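EGF family domain-containing protein (Toxoplasma gondii, PDB 4Z80) binds a RON2-like peptide as the AMA4 member of an AMA-RON2 pair, probably helping to form the moving junction during host-cell invasion. Local coordinates at the interface of chains A and B. Coordinates in Å, arbitrary orientation; residue numbers count along the deposited sequence, not the author numbering. Chains: chain A, EGF family domain-containing protein; chain B, Cytoadherence-linked asexual protein.

The interface of chains A and B. Residues chain A 128-131, 157-158; chain B 11-12, 15-16, 22.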
# COMPACT_ATOMS: atom_id res chain seq x y z
N HIS A 128 -12.35 20.86 2.23
CA HIS A 128 -12.28 20.84 3.68
C HIS A 128 -12.69 22.19 4.26
O HIS A 128 -13.27 22.26 5.34
CB HIS A 128 -10.87 20.47 4.13
CG HIS A 128 -10.72 20.38 5.61
ND1 HIS A 128 -11.31 19.38 6.36
CD2 HIS A 128 -10.08 21.18 6.49
CE1 HIS A 128 -11.02 19.56 7.63
NE2 HIS A 128 -10.28 20.65 7.74
N SER A 129 -12.38 23.25 3.52
CA SER A 129 -12.75 24.61 3.91
C SER A 129 -13.16 25.39 2.68
O SER A 129 -12.64 25.16 1.58
CB SER A 129 -11.60 25.32 4.62
OG SER A 129 -11.89 26.69 4.83
N THR A 130 -14.11 26.30 2.85
CA THR A 130 -14.47 27.24 1.80
C THR A 130 -14.37 28.66 2.33
O THR A 130 -15.04 29.56 1.83
CB THR A 130 -15.89 26.98 1.26
OG1 THR A 130 -16.84 27.05 2.33
CG2 THR A 130 -15.97 25.62 0.60
N THR A 131 -13.52 28.87 3.33
CA THR A 131 -13.37 30.19 3.93
C THR A 131 -13.01 31.24 2.88
O THR A 131 -12.08 31.06 2.10
CB THR A 131 -12.31 30.15 5.04
OG1 THR A 131 -12.79 29.31 6.09
CG2 THR A 131 -12.02 31.55 5.60
N TYR A 157 -3.41 18.61 -1.20
CA TYR A 157 -4.21 19.46 -0.33
C TYR A 157 -3.39 20.70 0.02
O TYR A 157 -2.24 20.58 0.43
CB TYR A 157 -4.66 18.70 0.93
CG TYR A 157 -5.37 19.58 1.93
CD1 TYR A 157 -6.61 20.13 1.65
CD2 TYR A 157 -4.79 19.86 3.16
CE1 TYR A 157 -7.25 20.94 2.57
CE2 TYR A 157 -5.42 20.66 4.08
CZ TYR A 157 -6.64 21.21 3.78
OH TYR A 157 -7.26 22.01 4.72
N LEU A 158 -3.99 21.88 -0.18
CA LEU A 158 -3.31 23.18 -0.09
C LEU A 158 -2.22 23.27 -1.16
O LEU A 158 -2.01 22.33 -1.91
CB LEU A 158 -2.73 23.41 1.31
CG LEU A 158 -3.74 23.26 2.45
CD1 LEU A 158 -3.07 23.44 3.81
CD2 LEU A 158 -4.90 24.22 2.29
N SER B 11 -2.86 21.04 9.42
CA SER B 11 -3.25 21.21 8.03
C SER B 11 -4.74 21.55 7.91
O SER B 11 -5.15 22.25 6.98
CB SER B 11 -2.90 19.97 7.21
OG SER B 11 -1.50 19.95 6.95
N SER B 12 -5.54 21.07 8.85
CA SER B 12 -6.96 21.43 8.92
C SER B 12 -7.13 22.89 9.30
O SER B 12 -7.96 23.61 8.73
CB SER B 12 -7.69 20.52 9.92
OG SER B 12 -8.98 21.03 10.24
N PRO B 15 -6.07 26.58 6.44
CA PRO B 15 -6.83 27.53 5.62
C PRO B 15 -7.43 28.69 6.42
O PRO B 15 -7.69 29.75 5.85
CB PRO B 15 -7.94 26.67 5.00
CG PRO B 15 -7.87 25.35 5.68
CD PRO B 15 -6.51 25.19 6.24
N GLU B 16 -7.63 28.50 7.71
CA GLU B 16 -8.25 29.51 8.55
C GLU B 16 -7.22 30.55 9.03
O GLU B 16 -7.59 31.60 9.57
CB GLU B 16 -8.94 28.85 9.75
CG GLU B 16 -9.75 27.61 9.36
CD GLU B 16 -10.76 27.89 8.26
OE1 GLU B 16 -11.24 29.04 8.18
OE2 GLU B 16 -11.06 26.97 7.47
N PRO B 22 -9.18 29.55 0.26
CA PRO B 22 -9.09 28.36 1.12
C PRO B 22 -7.92 27.42 0.82
O PRO B 22 -7.73 26.47 1.60
CB PRO B 22 -10.42 27.66 0.85
CG PRO B 22 -10.70 27.96 -0.57
CD PRO B 22 -10.20 29.37 -0.79
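This is a receptor-peptide interface, where helix 10-17 and the later B:Pro22 of the TgRON2L1 peptide dock on loops of AMA4 and help hold the AMA4-peptide complex together. B:Glu16 faces the hydroxyls of A:Ser129 and A:Thr131. Its chain bends at chi2 (-54°), and the carboxylate offers one oxygen to each hydroxyl. A:Thr131 OG1 donates to OE1 of B:Glu16 at 2.6 Å, on the syn lone pair. A:Ser129 OG donates to OE2 of B:Glu16 at 2.8 Å, also from the syn side but 19° out of the carboxylate plane. The two bonds should limit rotation of the carboxylate. The receptor loop is braced from within: A:Ser129 OG accepts from the backbone N of A:Thr131 at 3.1 Å. One helical turn earlier, B:Ser12 OG and A:His128 NE2 meet tip to tip, in a hydrogen bond of 2.8 Å in which either group could be the donor. The imidazole reaches it with CG anti to the backbone N (chi1 -178°). The phenol of A:Tyr157 donates to the backbone O of B:Ser11, tilted from the carbonyl plane. A:Leu158 CG lies over one face of this phenol ring, toward its rim. B:Pro15, turned roughly perpendicular to the tyrosine side chain, sets its CG 3.5 Å from A:Tyr157 OH. The same CG is 3.9 Å from A:Ser129 CB. B:Pro22, whose preceding peptide bond is cis, packs its CB 3.4 Å from the backbone O of A:Ser129.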